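Local coordinates for butyryl-CoA dehydrogenase (Marinomonas mediterranea, PDB 6CXT), which belongs to the acyl-CoA dehydrogenase family of flavoproteins and holds flavin-adenine dinucleotide in a subunit built of helical and beta domains, at residues 49-54 with 94-99; 62-67 with 301-306; 104-109 with 221-226. All blocks are in the same frame, centred on the assembly; numbering follows the deposited sequence.

Interaction 1 lies between the other two: its centre is about 15 Å from that of interaction 2 and about 13 Å from that of interaction 3, whereas interactions 2 and 3 approach no nearer than about 15 Å, atom to atom. Backbone to backbone, L49 O lies 2.8 Å from F62 N; carbonyl to imidazole, K54 O lies 3.2 Å from H108 NE2. Both are probable hydrogen bonds, so the loop 49-54 is tied at one end to the residues just ahead of helix 64-77 and at the other to helix 104-114. The side chains of M96, K306 and L225 are about 11, 12 and 13 Å from the bound FK4; those of S95 and L225 are each about 13 Å from FAD.

Interaction 1: 49-54 with 94-99; sequences LPIPEK and CSMPIL
P50, I51 and P52 lay three hydrophobic side chains against M96, S95 and L99, and van der Waals packing carries the whole contact. P50 and M96 cross obliquely, with the thioether sulfur beside the CB-CG bond of the pyrrolidine: P50 CG is 3.7 Å from M96 SD and P50 CB 3.8 Å from the same atom. A large, polarisable sulfur suits such a place, and bends at chi2 and chi3 fold the methionine chain. I51 and M96 slide past each other in opposite directions; the tip of the isoleucine does the touching, I51 CD1 lying 4.1 Å from M96 SD and 4.0 Å from S95 CB. Farther along, P52 and L99 reach toward each other tip to tip. Both methyls of the leucine press on one ring carbon, L99 CD2 at 3.5 Å from P52 CD and L99 CD1 at 3.7 Å from it. A chi1 of -179° sets L99 CG anti to the backbone N, and the two methyls beyond it meet the proline.

These residues belong to the N-terminal helical domain of the acyl-CoA dehydrogenase fold. The loop between helix 35-44 and helix 64-77 passes over helix 81-101. Helix 104-114 also packs on helix 81-101, L111 against I98 and L99, L114 against S95 and I98, while W241 of helix 231-245 touches M96.

Among the polar groups, P97 has no N-H to give, which is where the helix kinks; the bonds from I98 N to C94 O and from L99 N to S95 O, the latter 2.9 Å long, follow directly after it. S95 OG makes a weak hydrogen bond to H90 O, while S95 CB meets the isoleucine. In the loop, I51 shares a backbone hydrogen bond with G61.

Interaction 2: 62-67 with 301-306; sequences FDILTT and YAAWQK
I64 packs onto A303 and K306 where the first turn of helix 64-77 meets the end of helix 279-306. Its CB stands 4.0 Å from A303 O. The branch methyl, anti to the backbone N, brings I64 CG2 to 3.9 Å from A303 CB; alanine fits because its single methyl lets the two backbones come near. The other branch continues from CG1, extended at chi2 (164°), to a tip at I64 CD1, which lies 3.7 Å from K306 CG and also meets CB and CD of that lysine. The two side chains cross at about a right angle, the isoleucine touching the aliphatic part of the lysine. K306 NZ leads away to a salt bridge with D240, and the lysine makes a cation-pi contact with W241.

L65 takes the neighbouring position. L65 CD2 is 3.9 Å from A303 CB, and L65 CD1 lies 4.0 Å from W304 CB, at the edge of the indole and near its plane. W304 then meets F3 of the second subunit edge-to-face and L65 packs on M1 of that subunit, which sets this junction of the N-terminal and C-terminal helical domains at a subunit interface.

D63 is the N-cap of helix 64-77. Its OD1 takes T66 N at 2.9 Å and T66 OG1 at 2.6 Å on the syn side, both tilted out of the carboxylate plane, while D63 O accepts from T67 N and T67 OG1. A carboxylate here would interact favourably with the positive end of the helix dipole. Across the contact the meetings are mostly apolar, so burial and shape join the two helices, while T66 engages the carboxylate of D63 and D240 the ammonium of K306.

Interaction 3: 104-109 with 221-226; sequences ETLKHQ and KDYALG
Just over a turn before Q109, whose amide meets Y223 across the contact, E104 O is gripped by two donors of H108. The backbone H108 N and the ring nitrogen H108 ND1, each 3.1 Å from E104 O, come from opposite faces of the carbonyl plane, and the imidazole is thereby drawn back along its own helix. The same glutamate forms a salt bridge, K107 NZ lying 2.7 Å from E104 OE2, with Y55 OH as a further partner of both side chains.

Between the segments a single hydrogen bond runs from Q109 NE2 to Y223 OH, 3.3 Å long and bent to 145°. The hydroxyl lies practically in the amide plane, while amide and phenol ring stand 85° apart. Glutamine suits the edge of the contact: its extended chain spans the gap and ends in an N-H.

Y223 ends a short 3-10 turn, closed by A224 N to K221 O, that leads into strand 224-225. That weakly bonded strand is an outer one of the four-stranded sheet of the middle domain and runs beside strand 181-187, so the contact sets helix 104-114 of the N-terminal domain against a sheet margin.

L106 fills the middle, where a branched leucine can serve an aromatic and an aliphatic neighbour at once. Its CG is anti to the backbone N (chi1 -161°), and the two methyls diverge from there; the side chain crosses each partner at about a right angle. L106 CD1 is 3.6 Å from Y223 CD1, approaching the ring obliquely, and L106 CD2 is 3.6 Å from L225 CD1; D222 O lies 3.9 Å from L106 CD2.

Interaction 1: 49-54 with 94-99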
ATOM      1  N   LEU B  49      -6.922  13.460 -35.148  1.00 27.45           N
ATOM      2  CA  LEU B  49      -6.026  14.400 -34.429  1.00 25.50           C
ATOM      3  C   LEU B  49      -4.550  14.337 -34.855  1.00 24.83           C
ATOM      4  O   LEU B  49      -3.966  15.395 -35.108  1.00 25.98           O
ATOM      5  CB  LEU B  49      -6.151  14.303 -32.884  1.00 25.89           C
ATOM      6  CG  LEU B  49      -7.566  14.344 -32.318  1.00 23.70           C
ATOM      7  CD1 LEU B  49      -7.590  13.912 -30.842  1.00 23.14           C
ATOM      8  CD2 LEU B  49      -8.070  15.760 -32.477  1.00 23.79           C
ATOM      9  N   PRO B  50      -3.943  13.128 -34.933  1.00 23.17           N
ATOM     10  CA  PRO B  50      -2.538  13.105 -35.292  1.00 27.80           C
ATOM     11  C   PRO B  50      -2.275  12.799 -36.792  1.00 31.25           C
ATOM     12  O   PRO B  50      -1.157  12.423 -37.125  1.00 31.16           O
ATOM     13  CB  PRO B  50      -2.007  11.922 -34.475  1.00 26.75           C
ATOM     14  CG  PRO B  50      -3.177  10.965 -34.405  1.00 27.37           C
ATOM     15  CD  PRO B  50      -4.432  11.771 -34.640  1.00 24.02           C
ATOM     16  N   ILE B  51      -3.297  12.857 -37.641  1.00 31.41           N
ATOM     17  CA  ILE B  51      -3.117  12.493 -39.081  1.00 29.94           C
ATOM     18  C   ILE B  51      -2.826  13.802 -39.837  1.00 28.92           C
ATOM     19  O   ILE B  51      -3.561  14.775 -39.686  1.00 27.56           O
ATOM     20  CB  ILE B  51      -4.327  11.720 -39.687  1.00 29.94           C
ATOM     21  CG1 ILE B  51      -4.735  10.557 -38.769  1.00 31.57           C
ATOM     22  CG2 ILE B  51      -4.029  11.201 -41.105  1.00 27.80           C
ATOM     23  CD1 ILE B  51      -3.671   9.510 -38.517  1.00 26.77           C
ATOM     24  N   PRO B  52      -1.713  13.839 -40.596  1.00 31.27           N
ATOM     25  CA  PRO B  52      -1.391  14.996 -41.453  1.00 34.40           C
ATOM     26  C   PRO B  52      -2.468  15.238 -42.513  1.00 34.62           C
ATOM     27  O   PRO B  52      -3.032  14.276 -43.062  1.00 32.92           O
ATOM     28  CB  PRO B  52      -0.082  14.564 -42.125  1.00 35.42           C
ATOM     29  CG  PRO B  52       0.517  13.562 -41.202  1.00 37.52           C
ATOM     30  CD  PRO B  52      -0.676  12.796 -40.698  1.00 31.73           C
ATOM     31  N   GLU B  53      -2.748  16.506 -42.793  1.00 39.24           N
ATOM     32  CA  GLU B  53      -3.631  16.890 -43.904  1.00 45.99           C
ATOM     33  C   GLU B  53      -3.257  16.228 -45.246  1.00 42.27           C
ATOM     34  O   GLU B  53      -4.137  15.887 -46.028  1.00 45.10           O
ATOM     35  CB  GLU B  53      -3.687  18.408 -44.055  1.00 51.06           C
ATOM     36  CG  GLU B  53      -4.927  18.859 -44.813  1.00 61.60           C
ATOM     37  CD  GLU B  53      -5.207  20.346 -44.704  1.00 69.51           C
ATOM     38  OE1 GLU B  53      -4.636  21.027 -43.820  1.00 71.62           O
ATOM     39  OE2 GLU B  53      -6.020  20.835 -45.517  1.00 74.55           O
ATOM     40  N   LYS B  54      -1.962  16.034 -45.485  1.00 41.80           N
ATOM     41  CA  LYS B  54      -1.446  15.317 -46.658  1.00 42.17           C
ATOM     42  C   LYS B  54      -2.189  13.999 -46.922  1.00 42.92           C
ATOM     43  O   LYS B  54      -2.332  13.563 -48.084  1.00 38.71           O
ATOM     44  CB  LYS B  54       0.047  15.036 -46.455  1.00 42.69           C
ATOM     45  CG  LYS B  54       0.807  14.565 -47.687  1.00 49.07           C
ATOM     46  CD  LYS B  54       2.167  13.993 -47.302  1.00 51.57           C
ATOM     47  CE  LYS B  54       3.129  13.834 -48.483  1.00 55.71           C
ATOM     48  NZ  LYS B  54       2.573  13.131 -49.676  1.00 60.31           N
ATOM     49  N   CYS B  94      -3.593   1.440 -34.960  1.00 20.54           N
ATOM     50  CA  CYS B  94      -3.887   1.080 -36.361  1.00 22.44           C
ATOM     51  C   CYS B  94      -3.539   2.206 -37.326  1.00 23.92           C
ATOM     52  O   CYS B  94      -2.665   1.994 -38.211  1.00 27.29           O
ATOM     53  CB  CYS B  94      -5.342   0.623 -36.531  1.00 21.25           C
ATOM     54  SG  CYS B  94      -5.788  -0.756 -35.440  1.00 23.17           S
ATOM     55  N   SER B  95      -4.198   3.363 -37.197  1.00 21.24           N
ATOM     56  CA  SER B  95      -3.883   4.508 -38.062  1.00 25.54           C
ATOM     57  C   SER B  95      -2.420   4.950 -37.975  1.00 30.09           C
ATOM     58  O   SER B  95      -1.818   5.270 -38.999  1.00 24.89           O
ATOM     59  CB  SER B  95      -4.792   5.716 -37.838  1.00 24.33           C
ATOM     60  OG  SER B  95      -6.158   5.327 -37.948  1.00 25.90           O
ATOM     61  N   MET B  96      -1.830   4.963 -36.776  1.00 25.39           N
ATOM     62  CA  MET B  96      -0.438   5.406 -36.690  1.00 26.85           C
ATOM     63  C   MET B  96       0.604   4.456 -37.352  1.00 27.97           C
ATOM     64  O   MET B  96       1.470   4.938 -38.094  1.00 29.61           O
ATOM     65  CB  MET B  96      -0.063   5.795 -35.231  1.00 27.15           C
ATOM     66  CG  MET B  96      -0.855   6.993 -34.726  1.00 26.80           C
ATOM     67  SD  MET B  96      -0.827   8.493 -35.751  1.00 32.70           S
ATOM     68  CE  MET B  96       0.908   8.924 -35.589  1.00 32.02           C
ATOM     69  N   PRO B  97       0.528   3.125 -37.136  1.00 27.72           N
ATOM     70  CA  PRO B  97       1.474   2.310 -37.877  1.00 28.95           C
ATOM     71  C   PRO B  97       1.266   2.366 -39.408  1.00 32.29           C
ATOM     72  O   PRO B  97       2.233   2.183 -40.166  1.00 29.74           O
ATOM     73  CB  PRO B  97       1.216   0.888 -37.416  1.00 30.27           C
ATOM     74  CG  PRO B  97       0.158   0.966 -36.404  1.00 32.34           C
ATOM     75  CD  PRO B  97      -0.127   2.370 -36.052  1.00 31.12           C
ATOM     76  N   ILE B  98       0.026   2.587 -39.833  1.00 30.73           N
ATOM     77  CA  ILE B  98      -0.263   2.757 -41.247  1.00 29.61           C
ATOM     78  C   ILE B  98       0.446   4.014 -41.724  1.00 31.07           C
ATOM     79  O   ILE B  98       1.156   3.953 -42.736  1.00 31.24           O
ATOM     80  CB  ILE B  98      -1.781   2.810 -41.532  1.00 27.61           C
ATOM     81  CG1 ILE B  98      -2.334   1.391 -41.408  1.00 25.43           C
ATOM     82  CG2 ILE B  98      -2.090   3.428 -42.925  1.00 25.43           C
ATOM     83  CD1 ILE B  98      -3.857   1.324 -41.310  1.00 26.51           C
ATOM     84  N   LEU B  99       0.211   5.137 -41.027  1.00 28.29           N
ATOM     85  CA  LEU B  99       0.898   6.387 -41.296  1.00 29.71           C
ATOM     86  C   LEU B  99       2.424   6.218 -41.313  1.00 32.64           C
ATOM     87  O   LEU B  99       3.078   6.712 -42.239  1.00 36.84           O
ATOM     88  CB  LEU B  99       0.484   7.508 -40.331  1.00 26.71           C
ATOM     89  CG  LEU B  99       1.126   8.892 -40.517  1.00 30.34           C
ATOM     90  CD1 LEU B  99       0.714   9.535 -41.862  1.00 30.63           C
ATOM     91  CD2 LEU B  99       0.738   9.820 -39.383  1.00 29.75           C
TER

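Interaction 2: 62-67 with 301-306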
ATOM      1  N   PHE B  62      -2.014  17.415 -35.573  1.00 29.43           N
ATOM      2  CA  PHE B  62      -1.548  17.960 -34.285  1.00 28.99           C
ATOM      3  C   PHE B  62      -0.288  17.306 -33.770  1.00 28.48           C
ATOM      4  O   PHE B  62      -0.010  16.144 -34.069  1.00 30.98           O
ATOM      5  CB  PHE B  62      -2.635  17.845 -33.214  1.00 26.14           C
ATOM      6  CG  PHE B  62      -3.808  18.735 -33.429  1.00 28.24           C
ATOM      7  CD1 PHE B  62      -3.646  20.049 -33.947  1.00 31.27           C
ATOM      8  CD2 PHE B  62      -5.088  18.316 -33.057  1.00 26.95           C
ATOM      9  CE1 PHE B  62      -4.751  20.868 -34.122  1.00 29.32           C
ATOM     10  CE2 PHE B  62      -6.181  19.148 -33.202  1.00 28.86           C
ATOM     11  CZ  PHE B  62      -6.022  20.419 -33.748  1.00 30.80           C
ATOM     12  N   ASP B  63       0.497  18.030 -32.974  1.00 29.16           N
ATOM     13  CA  ASP B  63       1.617  17.371 -32.296  1.00 29.50           C
ATOM     14  C   ASP B  63       1.063  16.474 -31.158  1.00 27.19           C
ATOM     15  O   ASP B  63      -0.115  16.570 -30.805  1.00 25.99           O
ATOM     16  CB  ASP B  63       2.649  18.378 -31.777  1.00 31.13           C
ATOM     17  CG  ASP B  63       2.068  19.383 -30.777  1.00 36.17           C
ATOM     18  OD1 ASP B  63       0.958  19.247 -30.303  1.00 39.62           O
ATOM     19  OD2 ASP B  63       2.745  20.355 -30.427  1.00 45.16           O
ATOM     20  N   ILE B  64       1.928  15.642 -30.600  1.00 27.21           N
ATOM     21  CA  ILE B  64       1.545  14.691 -29.526  1.00 27.53           C
ATOM     22  C   ILE B  64       0.935  15.374 -28.289  1.00 24.44           C
ATOM     23  O   ILE B  64      -0.130  14.970 -27.799  1.00 22.48           O
ATOM     24  CB  ILE B  64       2.700  13.735 -29.168  1.00 27.88           C
ATOM     25  CG1 ILE B  64       3.204  13.059 -30.438  1.00 28.95           C
ATOM     26  CG2 ILE B  64       2.190  12.583 -28.302  1.00 26.07           C
ATOM     27  CD1 ILE B  64       4.558  12.410 -30.233  1.00 29.00           C
ATOM     28  N   LEU B  65       1.556  16.442 -27.816  1.00 24.00           N
ATOM     29  CA  LEU B  65       0.973  17.120 -26.666  1.00 23.02           C
ATOM     30  C   LEU B  65      -0.410  17.666 -26.872  1.00 24.76           C
ATOM     31  O   LEU B  65      -1.273  17.521 -25.975  1.00 21.23           O
ATOM     32  CB  LEU B  65       1.876  18.242 -26.112  1.00 24.85           C
ATOM     33  CG  LEU B  65       2.912  17.723 -25.114  1.00 26.27           C
ATOM     34  CD1 LEU B  65       4.028  18.761 -24.986  1.00 27.03           C
ATOM     35  CD2 LEU B  65       2.284  17.382 -23.737  1.00 23.19           C
ATOM     36  N   THR B  66      -0.639  18.326 -28.022  1.00 21.50           N
ATOM     37  CA  THR B  66      -1.951  18.857 -28.303  1.00 24.31           C
ATOM     38  C   THR B  66      -2.960  17.697 -28.406  1.00 22.49           C
ATOM     39  O   THR B  66      -4.100  17.815 -27.938  1.00 21.93           O
ATOM     40  CB  THR B  66      -1.974  19.666 -29.624  1.00 26.60           C
ATOM     41  OG1 THR B  66      -1.026  20.734 -29.519  1.00 28.52           O
ATOM     42  CG2 THR B  66      -3.331  20.260 -29.826  1.00 24.98           C
ATOM     43  N   THR B  67      -2.531  16.624 -29.064  1.00 21.37           N
ATOM     44  CA  THR B  67      -3.409  15.481 -29.291  1.00 21.00           C
ATOM     45  C   THR B  67      -3.813  14.893 -27.915  1.00 21.38           C
ATOM     46  O   THR B  67      -5.001  14.672 -27.667  1.00 20.72           O
ATOM     47  CB  THR B  67      -2.687  14.380 -30.089  1.00 22.46           C
ATOM     48  OG1 THR B  67      -2.461  14.810 -31.432  1.00 23.19           O
ATOM     49  CG2 THR B  67      -3.507  13.048 -30.120  1.00 19.75           C
ATOM     50  N   TYR B 301       4.850  14.551 -19.630  1.00 19.07           N
ATOM     51  CA  TYR B 301       6.243  14.289 -19.806  1.00 17.45           C
ATOM     52  C   TYR B 301       6.490  13.219 -20.885  1.00 22.06           C
ATOM     53  O   TYR B 301       7.370  13.438 -21.761  1.00 19.83           O
ATOM     54  CB  TYR B 301       6.913  13.931 -18.488  1.00 18.41           C
ATOM     55  CG  TYR B 301       8.366  13.627 -18.661  1.00 17.72           C
ATOM     56  CD1 TYR B 301       9.272  14.631 -19.089  1.00 20.73           C
ATOM     57  CD2 TYR B 301       8.864  12.328 -18.441  1.00 18.91           C
ATOM     58  CE1 TYR B 301      10.632  14.347 -19.257  1.00 21.84           C
ATOM     59  CE2 TYR B 301      10.236  12.043 -18.610  1.00 20.53           C
ATOM     60  CZ  TYR B 301      11.097  13.066 -18.998  1.00 22.10           C
ATOM     61  OH  TYR B 301      12.427  12.753 -19.179  1.00 23.29           O
ATOM     62  N   ALA B 302       5.738  12.096 -20.861  1.00 18.06           N
ATOM     63  CA  ALA B 302       5.911  11.036 -21.847  1.00 18.49           C
ATOM     64  C   ALA B 302       5.579  11.599 -23.239  1.00 18.59           C
ATOM     65  O   ALA B 302       6.344  11.318 -24.175  1.00 19.86           O
ATOM     66  CB  ALA B 302       4.984   9.840 -21.575  1.00 17.94           C
ATOM     67  N   ALA B 303       4.493  12.380 -23.364  1.00 20.01           N
ATOM     68  CA  ALA B 303       4.102  12.931 -24.665  1.00 22.61           C
ATOM     69  C   ALA B 303       5.171  13.904 -25.173  1.00 21.52           C
ATOM     70  O   ALA B 303       5.531  13.881 -26.350  1.00 22.08           O
ATOM     71  CB  ALA B 303       2.740  13.600 -24.605  1.00 21.17           C
ATOM     72  N   TRP B 304       5.675  14.764 -24.295  1.00 20.81           N
ATOM     73  CA  TRP B 304       6.746  15.678 -24.684  1.00 23.77           C
ATOM     74  C   TRP B 304       7.982  14.920 -25.113  1.00 24.76           C
ATOM     75  O   TRP B 304       8.624  15.270 -26.111  1.00 23.61           O
ATOM     76  CB  TRP B 304       7.100  16.653 -23.532  1.00 24.54           C
ATOM     77  CG  TRP B 304       8.307  17.484 -23.850  1.00 25.96           C
ATOM     78  CD1 TRP B 304       8.325  18.656 -24.549  1.00 28.36           C
ATOM     79  CD2 TRP B 304       9.654  17.199 -23.493  1.00 27.45           C
ATOM     80  NE1 TRP B 304       9.616  19.126 -24.648  1.00 28.27           N
ATOM     81  CE2 TRP B 304      10.455  18.256 -24.009  1.00 29.24           C
ATOM     82  CE3 TRP B 304      10.270  16.172 -22.765  1.00 28.07           C
ATOM     83  CZ2 TRP B 304      11.844  18.307 -23.833  1.00 30.61           C
ATOM     84  CZ3 TRP B 304      11.672  16.224 -22.595  1.00 32.66           C
ATOM     85  CH2 TRP B 304      12.432  17.297 -23.124  1.00 30.89           C
ATOM     86  N   GLN B 305       8.356  13.917 -24.341  1.00 21.41           N
ATOM     87  CA  GLN B 305       9.575  13.193 -24.629  1.00 22.91           C
ATOM     88  C   GLN B 305       9.475  12.431 -25.968  1.00 26.88           C
ATOM     89  O   GLN B 305      10.474  12.330 -26.718  1.00 25.88           O
ATOM     90  CB  GLN B 305       9.947  12.231 -23.513  1.00 24.47           C
ATOM     91  CG  GLN B 305      11.444  12.170 -23.345  1.00 31.83           C
ATOM     92  CD  GLN B 305      11.904  11.007 -22.529  1.00 32.38           C
ATOM     93  OE1 GLN B 305      11.284   9.926 -22.514  1.00 29.95           O
ATOM     94  NE2 GLN B 305      13.002  11.210 -21.835  1.00 31.33           N
ATOM     95  N   LYS B 306       8.284  11.884 -26.238  1.00 23.45           N
ATOM     96  CA  LYS B 306       8.016  11.179 -27.490  1.00 25.26           C
ATOM     97  C   LYS B 306       8.213  12.106 -28.696  1.00 26.20           C
ATOM     98  O   LYS B 306       8.566  11.635 -29.766  1.00 29.78           O
ATOM     99  CB  LYS B 306       6.613  10.551 -27.485  1.00 24.19           C
ATOM    100  CG  LYS B 306       6.393   9.570 -28.622  1.00 24.85           C
ATOM    101  CD  LYS B 306       5.053   8.815 -28.475  1.00 25.84           C
ATOM    102  CE  LYS B 306       4.631   8.224 -29.829  1.00 23.55           C
ATOM    103  NZ  LYS B 306       5.702   7.342 -30.361  1.00 24.51           N
TER

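Interaction 3: 104-109 with 221-226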
ATOM      1  N   GLU B 104       3.108   4.771 -49.684  1.00 37.73           N
ATOM      2  CA  GLU B 104       2.321   5.967 -50.004  1.00 36.94           C
ATOM      3  C   GLU B 104       0.936   5.657 -50.564  1.00 36.87           C
ATOM      4  O   GLU B 104      -0.016   6.389 -50.278  1.00 38.58           O
ATOM      5  CB  GLU B 104       3.071   6.878 -50.996  1.00 38.91           C
ATOM      6  CG  GLU B 104       4.380   7.421 -50.451  1.00 39.68           C
ATOM      7  CD  GLU B 104       4.200   8.190 -49.139  1.00 41.91           C
ATOM      8  OE1 GLU B 104       3.336   9.099 -49.105  1.00 40.85           O
ATOM      9  OE2 GLU B 104       4.937   7.885 -48.164  1.00 38.00           O
ATOM     10  N   THR B 105       0.832   4.580 -51.350  1.00 39.35           N
ATOM     11  CA  THR B 105      -0.448   4.181 -51.940  1.00 40.58           C
ATOM     12  C   THR B 105      -1.419   3.645 -50.867  1.00 39.20           C
ATOM     13  O   THR B 105      -2.592   4.055 -50.801  1.00 36.20           O
ATOM     14  CB  THR B 105      -0.279   3.270 -53.201  1.00 43.56           C
ATOM     15  OG1 THR B 105       0.379   2.043 -52.865  1.00 43.85           O
ATOM     16  CG2 THR B 105       0.590   4.000 -54.242  1.00 39.24           C
ATOM     17  N   LEU B 106      -0.908   2.769 -50.005  1.00 37.99           N
ATOM     18  CA  LEU B 106      -1.700   2.294 -48.856  1.00 36.01           C
ATOM     19  C   LEU B 106      -2.206   3.464 -47.966  1.00 33.15           C
ATOM     20  O   LEU B 106      -3.419   3.555 -47.677  1.00 34.66           O
ATOM     21  CB  LEU B 106      -0.958   1.194 -48.079  1.00 36.94           C
ATOM     22  CG  LEU B 106      -1.877   0.337 -47.174  1.00 38.44           C
ATOM     23  CD1 LEU B 106      -2.815  -0.616 -47.912  1.00 38.17           C
ATOM     24  CD2 LEU B 106      -1.035  -0.442 -46.193  1.00 39.36           C
ATOM     25  N   LYS B 107      -1.316   4.406 -47.638  1.00 31.77           N
ATOM     26  CA  LYS B 107      -1.710   5.581 -46.868  1.00 32.26           C
ATOM     27  C   LYS B 107      -2.827   6.425 -47.499  1.00 35.58           C
ATOM     28  O   LYS B 107      -3.799   6.771 -46.814  1.00 33.13           O
ATOM     29  CB  LYS B 107      -0.513   6.439 -46.480  1.00 30.88           C
ATOM     30  CG  LYS B 107       0.469   5.694 -45.597  1.00 30.97           C
ATOM     31  CD  LYS B 107       1.589   6.576 -45.117  1.00 33.90           C
ATOM     32  CE  LYS B 107       2.441   7.096 -46.255  1.00 38.82           C
ATOM     33  NZ  LYS B 107       3.787   7.522 -45.787  1.00 41.29           N
ATOM     34  N   HIS B 108      -2.710   6.744 -48.799  1.00 35.51           N
ATOM     35  CA  HIS B 108      -3.793   7.457 -49.500  1.00 35.00           C
ATOM     36  C   HIS B 108      -5.058   6.645 -49.642  1.00 29.37           C
ATOM     37  O   HIS B 108      -6.155   7.198 -49.578  1.00 30.87           O
ATOM     38  CB  HIS B 108      -3.319   8.027 -50.852  1.00 36.41           C
ATOM     39  CG  HIS B 108      -2.479   9.251 -50.681  1.00 38.07           C
ATOM     40  ND1 HIS B 108      -1.108   9.241 -50.837  1.00 44.12           N
ATOM     41  CD2 HIS B 108      -2.805  10.502 -50.276  1.00 38.26           C
ATOM     42  CE1 HIS B 108      -0.634  10.452 -50.593  1.00 41.46           C
ATOM     43  NE2 HIS B 108      -1.641  11.231 -50.236  1.00 42.47           N
ATOM     44  N   GLN B 109      -4.915   5.339 -49.793  1.00 31.23           N
ATOM     45  CA  GLN B 109      -6.089   4.470 -49.868  1.00 33.74           C
ATOM     46  C   GLN B 109      -6.846   4.383 -48.516  1.00 35.61           C
ATOM     47  O   GLN B 109      -8.072   4.468 -48.483  1.00 34.84           O
ATOM     48  CB  GLN B 109      -5.657   3.083 -50.287  1.00 35.94           C
ATOM     49  CG  GLN B 109      -6.775   2.153 -50.736  1.00 46.22           C
ATOM     50  CD  GLN B 109      -6.227   0.771 -51.092  1.00 51.79           C
ATOM     51  OE1 GLN B 109      -5.312   0.648 -51.918  1.00 54.49           O
ATOM     52  NE2 GLN B 109      -6.760  -0.277 -50.444  1.00 49.29           N
ATOM     53  N   LYS B 221       0.557  -8.314 -51.355  1.00 38.37           N
ATOM     54  CA  LYS B 221       1.729  -7.839 -50.621  1.00 38.29           C
ATOM     55  C   LYS B 221       1.731  -6.338 -50.350  1.00 32.96           C
ATOM     56  O   LYS B 221       2.362  -5.926 -49.385  1.00 36.52           O
ATOM     57  CB  LYS B 221       3.029  -8.245 -51.329  1.00 43.82           C
ATOM     58  CG  LYS B 221       3.266  -7.464 -52.614  1.00 43.01           C
ATOM     59  CD  LYS B 221       4.583  -7.861 -53.251  1.00 45.41           C
ATOM     60  CE  LYS B 221       4.755  -7.125 -54.570  1.00 51.97           C
ATOM     61  NZ  LYS B 221       6.006  -7.594 -55.214  1.00 51.19           N
ATOM     62  N   ASP B 222       1.035  -5.519 -51.143  1.00 30.35           N
ATOM     63  CA  ASP B 222       0.971  -4.090 -50.856  1.00 32.73           C
ATOM     64  C   ASP B 222       0.237  -3.788 -49.528  1.00 31.35           C
ATOM     65  O   ASP B 222       0.231  -2.656 -49.085  1.00 31.31           O
ATOM     66  CB  ASP B 222       0.256  -3.316 -51.967  1.00 36.56           C
ATOM     67  CG  ASP B 222       1.024  -3.337 -53.316  1.00 48.67           C
ATOM     68  OD1 ASP B 222       2.190  -3.835 -53.397  1.00 46.23           O
ATOM     69  OD2 ASP B 222       0.431  -2.854 -54.307  1.00 45.64           O
ATOM     70  N   TYR B 223      -0.439  -4.780 -48.965  1.00 31.29           N
ATOM     71  CA  TYR B 223      -1.075  -4.627 -47.637  1.00 30.52           C
ATOM     72  C   TYR B 223      -0.101  -4.829 -46.464  1.00 30.91           C
ATOM     73  O   TYR B 223      -0.489  -4.558 -45.315  1.00 29.61           O
ATOM     74  CB  TYR B 223      -2.295  -5.573 -47.487  1.00 27.01           C
ATOM     75  CG  TYR B 223      -3.509  -5.044 -48.208  1.00 31.81           C
ATOM     76  CD1 TYR B 223      -4.193  -3.925 -47.731  1.00 28.96           C
ATOM     77  CD2 TYR B 223      -3.954  -5.643 -49.416  1.00 33.74           C
ATOM     78  CE1 TYR B 223      -5.283  -3.400 -48.409  1.00 30.80           C
ATOM     79  CE2 TYR B 223      -5.063  -5.139 -50.097  1.00 34.61           C
ATOM     80  CZ  TYR B 223      -5.724  -4.036 -49.590  1.00 33.32           C
ATOM     81  OH  TYR B 223      -6.794  -3.547 -50.266  1.00 32.71           O
ATOM     82  N   ALA B 224       1.129  -5.302 -46.735  1.00 29.87           N
ATOM     83  CA  ALA B 224       2.172  -5.397 -45.694  1.00 30.50           C
ATOM     84  C   ALA B 224       2.549  -4.004 -45.230  1.00 32.01           C
ATOM     85  O   ALA B 224       2.628  -3.061 -46.028  1.00 31.83           O
ATOM     86  CB  ALA B 224       3.403  -6.186 -46.157  1.00 33.66           C
ATOM     87  N   LEU B 225       2.731  -3.877 -43.912  1.00 29.95           N
ATOM     88  CA  LEU B 225       3.275  -2.667 -43.311  1.00 32.30           C
ATOM     89  C   LEU B 225       4.775  -2.909 -43.081  1.00 31.05           C
ATOM     90  O   LEU B 225       5.167  -3.869 -42.390  1.00 34.34           O
ATOM     91  CB  LEU B 225       2.581  -2.418 -41.972  1.00 34.20           C
ATOM     92  CG  LEU B 225       1.525  -1.340 -41.836  1.00 38.31           C
ATOM     93  CD1 LEU B 225       0.751  -1.098 -43.125  1.00 35.75           C
ATOM     94  CD2 LEU B 225       0.643  -1.620 -40.622  1.00 33.11           C
ATOM     95  N   GLY B 226       5.591  -2.033 -43.654  1.00 32.62           N
ATOM     96  CA  GLY B 226       7.055  -2.143 -43.557  1.00 34.23           C
ATOM     97  C   GLY B 226       7.560  -3.344 -44.337  1.00 35.71           C
ATOM     98  O   GLY B 226       6.882  -3.831 -45.219  1.00 38.29           O
TER